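PDB 5Y63: alkyl hydroperoxide reductase, C subunit from Enterococcus faecalis, which probably reduces hydrogen peroxide and organic hydroperoxides to water and alcohols as a typical 2-Cys peroxiredoxin, helping to protect the cell against oxidative stress. Local coordinates for residues A[59-64]-A[152-157]; A[64-69]-A[103-108]. All blocks are in the same frame, centred on the assembly; numbering follows the deposited sequence.

Interaction 1 of 2, residues A[59-64]-A[152-157]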
loop_
_atom_site.group_PDB
_atom_site.type_symbol
_atom_site.label_atom_id
_atom_site.label_comp_id
_atom_site.label_asym_id
_atom_site.label_seq_id
_atom_site.Cartn_x
_atom_site.Cartn_y
_atom_site.Cartn_z
ATOM N N PRO A 59 -27.259 2.276 -42.743
ATOM C CA PRO A 59 -27.399 1.576 -44.033
ATOM C C PRO A 59 -26.678 2.245 -45.214
ATOM O O PRO A 59 -26.173 1.547 -46.096
ATOM C CB PRO A 59 -28.910 1.584 -44.282
ATOM C CG PRO A 59 -29.525 1.709 -42.937
ATOM C CD PRO A 59 -28.570 2.511 -42.105
ATOM N N THR A 60 -26.641 3.576 -45.230
ATOM C CA THR A 60 -25.979 4.318 -46.302
ATOM C C THR A 60 -24.467 4.101 -46.268
ATOM O O THR A 60 -23.833 3.953 -47.314
ATOM C CB THR A 60 -26.276 5.829 -46.211
ATOM O OG1 THR A 60 -27.670 6.033 -45.957
ATOM C CG2 THR A 60 -25.898 6.535 -47.507
ATOM N N GLU A 61 -23.899 4.080 -45.067
ATOM C CA GLU A 61 -22.470 3.824 -44.893
ATOM C C GLU A 61 -22.110 2.383 -45.252
ATOM O O GLU A 61 -21.112 2.141 -45.931
ATOM C CB GLU A 61 -22.047 4.114 -43.451
ATOM C CG GLU A 61 -22.181 5.571 -43.043
ATOM C CD GLU A 61 -21.480 5.877 -41.735
ATOM O OE1 GLU A 61 -21.684 5.134 -40.754
ATOM O OE2 GLU A 61 -20.721 6.864 -41.684
ATOM N N LEU A 62 -22.925 1.438 -44.790
ATOM C CA LEU A 62 -22.721 0.016 -45.084
ATOM C C LEU A 62 -22.945 -0.287 -46.566
ATOM O O LEU A 62 -22.220 -1.090 -47.155
ATOM C CB LEU A 62 -23.657 -0.861 -44.237
ATOM C CG LEU A 62 -23.305 -1.178 -42.774
ATOM C CD1 LEU A 62 -22.006 -1.962 -42.661
ATOM C CD2 LEU A 62 -23.244 0.072 -41.911
ATOM N N GLY A 63 -23.953 0.357 -47.156
ATOM C CA GLY A 63 -24.254 0.214 -48.580
ATOM C C GLY A 63 -23.170 0.764 -49.493
ATOM O O GLY A 63 -22.938 0.226 -50.577
ATOM N N ASP A 64 -22.513 1.840 -49.061
ATOM C CA ASP A 64 -21.393 2.412 -49.813
ATOM C C ASP A 64 -20.117 1.584 -49.655
ATOM O O ASP A 64 -19.273 1.573 -50.549
ATOM C CB ASP A 64 -21.141 3.872 -49.410
ATOM C CG ASP A 64 -22.103 4.842 -50.091
ATOM O OD1 ASP A 64 -22.304 4.731 -51.322
ATOM O OD2 ASP A 64 -22.651 5.724 -49.397
ATOM N N ILE A 152 -21.902 12.112 -37.776
ATOM C CA ILE A 152 -20.875 12.459 -38.758
ATOM C C ILE A 152 -20.565 11.238 -39.629
ATOM O O ILE A 152 -19.794 10.361 -39.234
ATOM C CB ILE A 152 -19.593 12.977 -38.072
ATOM C CG1 ILE A 152 -19.910 14.224 -37.235
ATOM C CG2 ILE A 152 -18.526 13.303 -39.111
ATOM C CD1 ILE A 152 -18.820 14.617 -36.259
ATOM N N GLY A 153 -21.177 11.194 -40.813
ATOM C CA GLY A 153 -21.029 10.072 -41.738
ATOM C C GLY A 153 -19.661 9.972 -42.394
ATOM O O GLY A 153 -18.903 10.943 -42.429
ATOM N N ARG A 154 -19.361 8.790 -42.931
ATOM C CA ARG A 154 -18.047 8.488 -43.509
ATOM C C ARG A 154 -18.067 8.482 -45.037
ATOM O O ARG A 154 -19.129 8.546 -45.658
ATOM C CB ARG A 154 -17.547 7.133 -42.991
ATOM C CG ARG A 154 -16.855 7.213 -41.642
ATOM C CD ARG A 154 -16.734 5.851 -40.980
ATOM N NE ARG A 154 -18.025 5.363 -40.503
ATOM C CZ ARG A 154 -18.206 4.225 -39.836
ATOM N NH1 ARG A 154 -19.428 3.877 -39.447
ATOM N NH2 ARG A 154 -17.177 3.431 -39.555
ATOM N N ASN A 155 -16.872 8.407 -45.621
ATOM C CA ASN A 155 -16.685 8.318 -47.067
ATOM C C ASN A 155 -15.877 7.064 -47.419
ATOM O O ASN A 155 -14.689 6.968 -47.100
ATOM C CB ASN A 155 -15.970 9.572 -47.584
ATOM C CG ASN A 155 -15.785 9.569 -49.092
ATOM O OD1 ASN A 155 -16.550 8.944 -49.826
ATOM N ND2 ASN A 155 -14.765 10.277 -49.563
ATOM N N ALA A 156 -16.535 6.113 -48.082
ATOM C CA ALA A 156 -15.918 4.839 -48.453
ATOM C C ALA A 156 -14.713 5.004 -49.381
ATOM O O ALA A 156 -13.749 4.249 -49.277
ATOM C CB ALA A 156 -16.950 3.930 -49.100
ATOM N N GLU A 157 -14.772 5.984 -50.280
ATOM C CA GLU A 157 -13.687 6.228 -51.235
ATOM C C GLU A 157 -12.384 6.587 -50.527
ATOM O O GLU A 157 -11.324 6.052 -50.855
ATOM C CB GLU A 157 -14.070 7.344 -52.211
ATOM C CG GLU A 157 -15.178 6.962 -53.182
ATOM C CD GLU A 157 -15.525 8.076 -54.155
ATOM O OE1 GLU A 157 -15.073 9.224 -53.951
ATOM O OE2 GLU A 157 -16.259 7.803 -55.127
#

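Interaction 2 of 2, residues A[64-69]-A[103-108]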
loop_
_atom_site.group_PDB
_atom_site.type_symbol
_atom_site.label_atom_id
_atom_site.label_comp_id
_atom_site.label_asym_id
_atom_site.label_seq_id
_atom_site.Cartn_x
_atom_site.Cartn_y
_atom_site.Cartn_z
ATOM N N ASP A 64 -22.513 1.840 -49.061
ATOM C CA ASP A 64 -21.393 2.412 -49.813
ATOM C C ASP A 64 -20.117 1.584 -49.655
ATOM O O ASP A 64 -19.273 1.573 -50.549
ATOM C CB ASP A 64 -21.141 3.872 -49.410
ATOM C CG ASP A 64 -22.103 4.842 -50.091
ATOM O OD1 ASP A 64 -22.304 4.731 -51.322
ATOM O OD2 ASP A 64 -22.651 5.724 -49.397
ATOM N N MET A 65 -19.973 0.902 -48.521
ATOM C CA MET A 65 -18.872 -0.045 -48.337
ATOM C C MET A 65 -19.061 -1.289 -49.202
ATOM O O MET A 65 -18.084 -1.905 -49.626
ATOM C CB MET A 65 -18.728 -0.448 -46.864
ATOM C CG MET A 65 -18.028 0.592 -46.006
ATOM S SD MET A 65 -16.300 0.827 -46.466
ATOM C CE MET A 65 -15.540 -0.648 -45.793
ATOM N N GLN A 66 -20.313 -1.657 -49.461
ATOM C CA GLN A 66 -20.616 -2.785 -50.341
ATOM C C GLN A 66 -20.236 -2.488 -51.793
ATOM O O GLN A 66 -19.682 -3.349 -52.475
ATOM C CB GLN A 66 -22.100 -3.171 -50.246
ATOM C CG GLN A 66 -22.528 -4.299 -51.178
ATOM C CD GLN A 66 -21.614 -5.513 -51.103
ATOM O OE1 GLN A 66 -21.212 -5.933 -50.018
ATOM N NE2 GLN A 66 -21.285 -6.084 -52.256
ATOM N N GLU A 67 -20.528 -1.275 -52.258
ATOM C CA GLU A 67 -20.167 -0.860 -53.617
ATOM C C GLU A 67 -18.668 -0.987 -53.884
ATOM O O GLU A 67 -18.262 -1.368 -54.982
ATOM C CB GLU A 67 -20.610 0.581 -53.880
ATOM C CG GLU A 67 -22.114 0.757 -53.997
ATOM C CD GLU A 67 -22.512 2.201 -54.224
ATOM O OE1 GLU A 67 -21.931 2.849 -55.123
ATOM O OE2 GLU A 67 -23.411 2.689 -53.505
ATOM N N HIS A 68 -17.853 -0.676 -52.879
ATOM C CA HIS A 68 -16.398 -0.731 -53.011
ATOM C C HIS A 68 -15.808 -2.043 -52.493
ATOM O O HIS A 68 -14.588 -2.181 -52.407
ATOM C CB HIS A 68 -15.759 0.443 -52.265
ATOM C CG HIS A 68 -16.238 1.784 -52.725
ATOM N ND1 HIS A 68 -17.434 2.330 -52.311
ATOM C CD2 HIS A 68 -15.679 2.692 -53.558
ATOM C CE1 HIS A 68 -17.593 3.515 -52.872
ATOM N NE2 HIS A 68 -16.542 3.759 -53.632
ATOM N N TYR A 69 -16.664 -3.007 -52.161
ATOM C CA TYR A 69 -16.209 -4.270 -51.583
ATOM C C TYR A 69 -15.489 -5.132 -52.615
ATOM O O TYR A 69 -14.513 -5.808 -52.285
ATOM C CB TYR A 69 -17.385 -5.042 -50.975
ATOM C CG TYR A 69 -16.999 -6.369 -50.354
ATOM C CD1 TYR A 69 -15.959 -6.454 -49.432
ATOM C CD2 TYR A 69 -17.684 -7.537 -50.681
ATOM C CE1 TYR A 69 -15.605 -7.668 -48.861
ATOM C CE2 TYR A 69 -17.339 -8.753 -50.115
ATOM C CZ TYR A 69 -16.300 -8.814 -49.206
ATOM O OH TYR A 69 -15.955 -10.020 -48.641
ATOM N N ILE A 103 -25.413 -6.701 -48.777
ATOM C CA ILE A 103 -24.074 -6.809 -48.189
ATOM C C ILE A 103 -23.534 -8.236 -48.262
ATOM O O ILE A 103 -24.104 -9.157 -47.675
ATOM C CB ILE A 103 -24.056 -6.344 -46.716
ATOM C CG1 ILE A 103 -24.341 -4.841 -46.631
ATOM C CG2 ILE A 103 -22.713 -6.659 -46.066
ATOM C CD1 ILE A 103 -24.582 -4.340 -45.223
ATOM N N LYS A 104 -22.421 -8.401 -48.971
ATOM C CA LYS A 104 -21.775 -9.701 -49.131
ATOM C C LYS A 104 -20.687 -9.943 -48.087
ATOM O O LYS A 104 -20.296 -11.087 -47.864
ATOM C CB LYS A 104 -21.174 -9.827 -50.537
ATOM C CG LYS A 104 -22.203 -9.911 -51.657
ATOM C CD LYS A 104 -22.955 -11.234 -51.625
ATOM C CE LYS A 104 -23.838 -11.419 -52.848
ATOM N NZ LYS A 104 -24.346 -12.815 -52.960
ATOM N N TYR A 105 -20.196 -8.878 -47.456
ATOM C CA TYR A 105 -19.124 -9.002 -46.459
ATOM C C TYR A 105 -19.660 -9.486 -45.105
ATOM O O TYR A 105 -20.861 -9.384 -44.844
ATOM C CB TYR A 105 -18.315 -7.693 -46.314
ATOM C CG TYR A 105 -19.104 -6.415 -46.099
ATOM C CD1 TYR A 105 -19.583 -6.068 -44.838
ATOM C CD2 TYR A 105 -19.328 -5.527 -47.150
ATOM C CE1 TYR A 105 -20.287 -4.890 -44.637
ATOM C CE2 TYR A 105 -20.031 -4.348 -46.959
ATOM C CZ TYR A 105 -20.509 -4.033 -45.701
ATOM O OH TYR A 105 -21.209 -2.864 -45.509
ATOM N N PRO A 106 -18.774 -10.044 -44.253
ATOM C CA PRO A 106 -19.202 -10.549 -42.945
ATOM C C PRO A 106 -19.519 -9.444 -41.936
ATOM O O PRO A 106 -18.705 -8.546 -41.722
ATOM C CB PRO A 106 -17.999 -11.379 -42.472
ATOM C CG PRO A 106 -16.836 -10.829 -43.209
ATOM C CD PRO A 106 -17.371 -10.397 -44.540
ATOM N N MET A 107 -20.699 -9.526 -41.326
ATOM C CA MET A 107 -21.122 -8.582 -40.298
ATOM C C MET A 107 -20.880 -9.172 -38.909
ATOM O O MET A 107 -21.620 -10.055 -38.461
ATOM C CB MET A 107 -22.604 -8.258 -40.468
ATOM C CG MET A 107 -22.980 -7.772 -41.856
ATOM S SD MET A 107 -24.730 -7.358 -41.958
ATOM C CE MET A 107 -24.755 -5.794 -41.082
ATOM N N LEU A 108 -19.843 -8.685 -38.231
ATOM C CA LEU A 108 -19.481 -9.193 -36.908
ATOM C C LEU A 108 -20.439 -8.676 -35.840
ATOM O O LEU A 108 -20.863 -7.521 -35.879
ATOM C CB LEU A 108 -18.051 -8.793 -36.538
ATOM C CG LEU A 108 -16.919 -9.198 -37.487
ATOM C CD1 LEU A 108 -15.576 -8.839 -36.867
ATOM C CD2 LEU A 108 -16.966 -10.679 -37.831
#

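Interaction 1 of 2, residues A[59-64]-A[152-157]
Glu-61 reaches out from helix 58-67 and lays its carboxylate across the side chain of Arg-154, the two chains meeting at about a right angle with their flat ends turned 66° apart. Glu-61 OE1 pairs with NH1 of Arg-154 at 2.9 Å in a salt bridge, the donor standing above the carboxylate plane. Glu-61 OE2 takes the backbone N-H of Arg-154 on its anti lone pair at 2.7 Å. Arg-154 NE gives Glu-61 OE2 a weak bond of 3.3 Å, with that oxygen in plane at the guanidinium edge. One carboxylate thus holds both backbone and side chain of the arginine. A bend at chi3 (-72°) turns NE of Arg-154 back to this grip. Further along, CB of Ala-156 packs 3.6 Å from the Asp-64 carbonyl O. The Glu-61 side chain lies about 5 Å from that of Cys-58, the predicted peroxidatic cysteine, so the network borders the probable active site. Arg-131 adds a second salt bridge to OE1, while Arg-154 NH1 also bonds to Phe-49 O. The contact joins helix 58-67 to the loop entering helix 156-171, beside strands 44-49 and 128-136.

Interaction 2 of 2, residues A[64-69]-A[103-108]
Tyr-105 and Tyr-69 meet in an edge-to-face aromatic contact, part of a buried seam in this thioredoxin-fold peroxiredoxin, where the end of helix 58-67 and the start of helix 69-74 pack on the loop leading into strand 107-109. The ring planes stand 71° apart with centroids at 5.5 Å, the edge of Tyr-105 directed at the face of Tyr-69. Over that face also sits CB of Tyr-105, a CH-pi contact 3.8 Å from the centroid of the Tyr-69 ring and displaced toward the rim. CB of Lys-104 comes to 4.0 Å from Tyr-69 CE2, obliquely to the ring. The Tyr-105 ring has Ile-103 CG2 over the centre of one face and backbone N of Gln-66 at its edge, in plane. The Gln-66 side chain runs past it in the opposite direction, amide and ring planes only 17° apart. Both phenols have polar partners beyond the two segments: Tyr-69 OH bonds to Glu-78 OE1 on strand 77-83, and Tyr-105 OH to Leu-62 O. Met-65 adds its CB, 3.7 Å from Tyr-105 OH. The one hydrogen bond joining the segments is nearly straight, 172° at the hydrogen: Lys-104 N donates to Gln-66 OE1 over 2.9 Å, from above the carbonyl plane of the amide.

In the fold
Interactions 1 and 2 lie 10 Å apart, centre to centre, on successive parts of helix 58-67, and share Asp-64. Along the chain, interaction 2 is nested inside the loop closed by interaction 1, so the helix is held first to the loop before strand 107-109 and then, much later in sequence, to the start of helix 156-171. The two contacts also touch: Leu-62 CB packs 3.7 Å from Ile-103 CD1, and Ala-156 CB lies 3.6 Å from His-68 ND1. Together they tie the helix that begins at Cys-58, the predicted peroxidatic residue, to two parts of the thioredoxin fold far apart in sequence.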